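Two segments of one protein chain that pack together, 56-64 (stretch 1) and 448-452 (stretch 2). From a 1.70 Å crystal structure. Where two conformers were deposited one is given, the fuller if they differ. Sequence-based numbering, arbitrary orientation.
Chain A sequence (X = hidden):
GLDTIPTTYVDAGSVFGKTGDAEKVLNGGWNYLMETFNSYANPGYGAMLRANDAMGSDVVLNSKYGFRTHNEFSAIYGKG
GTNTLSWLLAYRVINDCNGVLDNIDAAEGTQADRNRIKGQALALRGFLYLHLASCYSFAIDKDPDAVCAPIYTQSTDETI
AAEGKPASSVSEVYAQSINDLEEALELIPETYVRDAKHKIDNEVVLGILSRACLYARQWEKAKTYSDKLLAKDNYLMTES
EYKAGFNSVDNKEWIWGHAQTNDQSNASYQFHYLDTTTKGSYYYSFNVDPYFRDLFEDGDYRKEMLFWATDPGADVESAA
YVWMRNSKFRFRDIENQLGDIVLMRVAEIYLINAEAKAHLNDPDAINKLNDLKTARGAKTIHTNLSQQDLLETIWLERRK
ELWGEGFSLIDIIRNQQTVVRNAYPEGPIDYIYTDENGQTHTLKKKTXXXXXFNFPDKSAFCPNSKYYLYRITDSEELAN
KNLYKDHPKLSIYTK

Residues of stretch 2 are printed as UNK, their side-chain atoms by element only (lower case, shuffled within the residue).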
ATOM      1  N   GLY A  56       3.407 -11.335   1.000  1.00 14.27           N
ATOM      2  CA  GLY A  56       4.511 -11.192   0.107  1.00 14.24           C
ATOM      3  C   GLY A  56       5.668 -12.116   0.477  1.00 14.05           C
ATOM      4  O   GLY A  56       5.519 -13.069   1.282  1.00 15.41           O
ATOM      5  N   SER A  57       6.813 -11.836  -0.113  1.00 12.60           N
ATOM      6  CA  SER A  57       7.985 -12.672   0.046  1.00 12.52           C
ATOM      7  C   SER A  57       8.880 -12.227   1.160  1.00 13.04           C
ATOM      8  O   SER A  57       9.828 -12.951   1.475  1.00 13.13           O
ATOM      9  CB  SER A  57       8.794 -12.672  -1.271  1.00 13.14           C
ATOM     10  OG  SER A  57       8.012 -13.248  -2.330  1.00 13.93           O
ATOM     11  N   ASP A  58       8.666 -11.017   1.685  1.00 13.54           N
ATOM     12  CA  ASP A  58       9.701 -10.383   2.526  1.00 14.07           C
ATOM     13  C   ASP A  58       9.384 -10.205   4.003  1.00 13.49           C
ATOM     14  O   ASP A  58      10.233  -9.654   4.790  1.00 13.40           O
ATOM     15  CB  ASP A  58      10.083  -9.045   1.919  1.00 14.39           C
ATOM     16  CG  ASP A  58      10.517  -9.185   0.471  1.00 15.90           C
ATOM     17  OD1 ASP A  58      11.281 -10.149   0.224  1.00 16.35           O
ATOM     18  OD2 ASP A  58      10.019  -8.401  -0.385  1.00 15.71           O
ATOM     19  N   VAL A  59       8.209 -10.657   4.400  1.00 13.91           N
ATOM     20  CA  VAL A  59       7.698 -10.445   5.764  1.00 14.24           C
ATOM     21  C   VAL A  59       7.348 -11.791   6.371  1.00 14.73           C
ATOM     22  O   VAL A  59       6.716 -12.616   5.709  1.00 14.70           O
ATOM     23  CB  VAL A  59       6.454  -9.502   5.737  1.00 14.61           C
ATOM     24  CG1 VAL A  59       5.738  -9.414   7.109  1.00 15.53           C
ATOM     25  CG2 VAL A  59       6.869  -8.095   5.225  1.00 11.95           C
ATOM     26  N   VAL A  60       7.813 -12.009   7.603  1.00 14.05           N
ATOM     27  CA  VAL A  60       7.487 -13.138   8.454  0.50 13.67           C
ATOM     28  C   VAL A  60       6.630 -12.644   9.627  1.00 13.85           C
ATOM     29  O   VAL A  60       7.107 -11.773  10.387  1.00 13.85           O
ATOM     30  CB  VAL A  60       8.805 -13.728   9.067  0.50 14.20           C
ATOM     31  CG1 VAL A  60       8.525 -14.920   9.962  0.50 12.55           C
ATOM     32  CG2 VAL A  60       9.843 -14.092   7.966  0.50 11.44           C
ATOM     33  N   LEU A  61       5.453 -13.214   9.815  1.00 14.47           N
ATOM     34  CA  LEU A  61       4.593 -12.891  10.941  1.00 13.57           C
ATOM     35  C   LEU A  61       4.912 -13.802  12.136  1.00 14.79           C
ATOM     36  O   LEU A  61       5.112 -15.024  11.993  1.00 14.14           O
ATOM     37  CB  LEU A  61       3.118 -12.986  10.552  1.00 13.18           C
ATOM     38  CG  LEU A  61       2.439 -11.714  10.058  1.00 12.60           C
ATOM     39  CD1 LEU A  61       2.211 -10.669  11.155  1.00 13.86           C
ATOM     40  CD2 LEU A  61       3.206 -11.061   8.836  1.00 12.03           C
ATOM     41  N   ASN A  62       4.951 -13.205  13.326  1.00 13.60           N
ATOM     42  CA  ASN A  62       4.941 -14.008  14.536  1.00 13.51           C
ATOM     43  C   ASN A  62       3.520 -14.517  14.821  1.00 14.83           C
ATOM     44  O   ASN A  62       2.606 -14.422  13.983  1.00 15.80           O
ATOM     45  CB  ASN A  62       5.680 -13.296  15.730  1.00 11.78           C
ATOM     46  CG  ASN A  62       4.907 -12.131  16.304  1.00 13.61           C
ATOM     47  OD1 ASN A  62       3.706 -12.006  16.042  1.00 12.49           O
ATOM     48  ND2 ASN A  62       5.578 -11.275  17.096  1.00 12.22           N
ATOM     49  N   SER A  63       3.341 -15.071  16.001  1.00 15.86           N
ATOM     50  CA  SER A  63       2.148 -15.753  16.469  0.50 16.42           C
ATOM     51  C   SER A  63       1.145 -14.830  17.154  1.00 16.93           C
ATOM     52  O   SER A  63       0.142 -15.309  17.700  1.00 17.25           O
ATOM     53  CB  SER A  63       2.574 -16.784  17.532  0.50 16.87           C
ATOM     54  OG  SER A  63       2.968 -16.164  18.756  0.50 17.16           O
ATOM     55  N   LYS A  64       1.465 -13.545  17.245  1.00 15.99           N
ATOM     56  CA  LYS A  64       0.615 -12.655  17.996  1.00 15.77           C
ATOM     57  C   LYS A  64      -0.661 -12.336  17.218  1.00 16.57           C
ATOM     58  O   LYS A  64      -0.839 -12.652  16.036  1.00 15.83           O
ATOM     59  CB  LYS A  64       1.342 -11.383  18.370  1.00 15.89           C
ATOM     60  CG  LYS A  64       2.564 -11.567  19.219  1.00 19.89           C
ATOM     61  CD  LYS A  64       2.217 -11.985  20.621  1.00 25.07           C
ATOM     62  CE  LYS A  64       3.483 -12.184  21.396  1.00 29.72           C
ATOM     63  NZ  LYS A  64       3.249 -12.697  22.753  1.00 35.12           N
ATOM     64  N   UNK A 448      14.780 -17.244  13.809  1.00 13.78           N
ATOM     65  CA  UNK A 448      13.521 -17.541  13.118  1.00 14.46           C
ATOM     66  C   UNK A 448      13.399 -16.804  11.792  1.00 14.30           C
ATOM     67  O   UNK A 448      13.403 -15.554  11.769  1.00 14.09           O
ATOM     68  n   UNK A 448      10.441 -19.374  12.054  1.00 21.44           N
ATOM     69  c   UNK A 448      10.959 -17.486  13.459  1.00 16.39           C
ATOM     70  c   UNK A 448      12.338 -17.128  14.011  1.00 15.64           C
ATOM     71  c   UNK A 448      10.784 -18.968  13.281  1.00 16.59           C
ATOM     72  o   UNK A 448      10.969 -19.753  14.226  1.00 17.71           O
ATOM     73  N   UNK A 449      13.212 -17.581  10.722  1.00 13.32           N
ATOM     74  CA  UNK A 449      12.829 -17.051   9.412  1.00 13.83           C
ATOM     75  C   UNK A 449      11.366 -17.339   9.034  1.00 13.74           C
ATOM     76  O   UNK A 449      10.498 -17.495   9.895  1.00 12.24           O
ATOM     77  N   UNK A 450      11.105 -17.451   7.744  1.00 13.27           N
ATOM     78  CA  UNK A 450       9.752 -17.737   7.275  1.00 13.71           C
ATOM     79  C   UNK A 450       9.154 -18.985   7.923  1.00 14.58           C
ATOM     80  O   UNK A 450       9.880 -19.918   8.294  1.00 13.72           O
ATOM     81  n   UNK A 450       9.777 -14.928   3.626  1.00 13.38           N
ATOM     82  c   UNK A 450       8.660 -14.786   4.310  1.00 14.55           C
ATOM     83  c   UNK A 450       9.606 -16.652   4.981  1.00 13.24           C
ATOM     84  n   UNK A 450       8.524 -15.806   5.131  1.00 13.15           N
ATOM     85  c   UNK A 450       9.749 -17.930   5.758  1.00 14.32           C
ATOM     86  c   UNK A 450      10.408 -16.075   4.041  1.00 14.42           C
ATOM     87  N   UNK A 451       7.832 -18.999   8.010  1.00 14.87           N
ATOM     88  CA  UNK A 451       7.087 -20.101   8.599  1.00 15.90           C
ATOM     89  C   UNK A 451       6.118 -20.795   7.644  1.00 15.98           C
ATOM     90  O   UNK A 451       5.757 -21.954   7.869  1.00 15.99           O
ATOM     91  c   UNK A 451       7.162 -18.971  10.923  1.00 22.19           C
ATOM     92  n   UNK A 451       3.706 -17.231  12.882  1.00 32.08           N
ATOM     93  c   UNK A 451       6.277 -19.553   9.776  1.00 17.41           C
ATOM     94  c   UNK A 451       6.311 -18.070  11.837  1.00 25.84           C
ATOM     95  n   UNK A 451       3.423 -19.378  13.615  1.00 35.62           N
ATOM     96  c   UNK A 451       4.166 -18.471  13.008  1.00 32.27           C
ATOM     97  n   UNK A 451       5.343 -18.865  12.539  1.00 31.07           N
ATOM     98  N   UNK A 452       5.666 -20.076   6.634  1.00 15.68           N
ATOM     99  CA  UNK A 452       4.597 -20.579   5.744  1.00 15.32           C
ATOM    100  C   UNK A 452       5.153 -20.669   4.361  1.00 15.86           C
ATOM    101  O   UNK A 452       5.426 -19.642   3.729  1.00 15.44           O
ATOM    102  c   UNK A 452       2.887 -19.528   7.256  1.00 16.59           C
ATOM    103  c   UNK A 452       2.510 -18.155   9.192  1.00 17.62           C
ATOM    104  c   UNK A 452       3.387 -19.673   5.843  1.00 15.16           C
ATOM    105  c   UNK A 452       1.908 -20.475   9.237  1.00 21.67           C
ATOM    106  c   UNK A 452       2.345 -20.599   7.919  1.00 22.02           C
ATOM    107  c   UNK A 452       2.961 -18.295   7.913  1.00 16.78           C
ATOM    108  c   UNK A 452       1.989 -19.230   9.866  1.00 22.47           C
TER

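Position 448 carries five side-chain atoms: three carbons in a row, the third bonded to one oxygen and one nitrogen. Its CA-to-CB bond points toward stretch 1, but the side chain makes no contact there. A terminal amide on two methylene carbons is glutamine, Gln448. Its amide is used locally instead: NE2 of Gln448 donates a hydrogen bond to the backbone O of position 449 at 2.9 Å, an option open to a side chain long and flexible enough to fold back.

Position 449 has no side-chain atoms at all; its carbonyl O lies 3.2 Å from CG1 of Val60. The missing side chain defines glycine, Gly449. The residue therefore meets stretch 1 through its main chain; a CB would point away from it.

Position 450 has one carbon followed by a five-membered ring of three carbons and two nitrogens. One ring nitrogen lies 2.9 Å from the carbonyl O of Ser57, a ring carbon is close to the O of Val59, and CG2 of Val60 sits over one face. The ring is imidazole and the residue histidine, His450. NE2 of His450 donates a hydrogen bond to the O of Ser57 with an N-H...O angle of 152°, and CE1 of His450 is 3.2 Å from the O of Val59, also near the ring plane. CG2 of Val60 makes a CH-pi contact, 3.9 Å from the centroid of the His450 ring and 25° off its normal. Imidazole suits the site because its edge can present a polar N-H while its face accepts a methyl group.

Position 451 shows three carbons, a nitrogen, and then a carbon bearing two more nitrogens. One end nitrogen lies 2.8 Å from the O of Leu61 and 3.2 Å from the O of Asn62, while the third carbon is 4.3 Å from CG1 of Val60. The guanidinium identifies arginine, Arg451. Its NH1 donates a hydrogen bond to the O of Leu61 at 163°. Both oxygens sit near the guanidinium plane, where its N-H groups point, and the long chain carries this group past Val60.

Position 452 has one carbon and a ring of six carbons, without a hydroxyl. The ring comes nearer to stretch 1 than its CA-to-CB direction suggests, but stops short of contact. This is phenylalanine, Phe452, whose apolar ring has no polar group to satisfy and covers little of stretch 1.

The contact centres on Val60, whose side chain touches Gly449, His450 and Arg451. Around this valine, His450 and Arg451 donate hydrogen bonds to main-chain carbonyls of Ser57 and Leu61, before and after Val60 in sequence.

Stretch 2, residues 448-452: QGHRF
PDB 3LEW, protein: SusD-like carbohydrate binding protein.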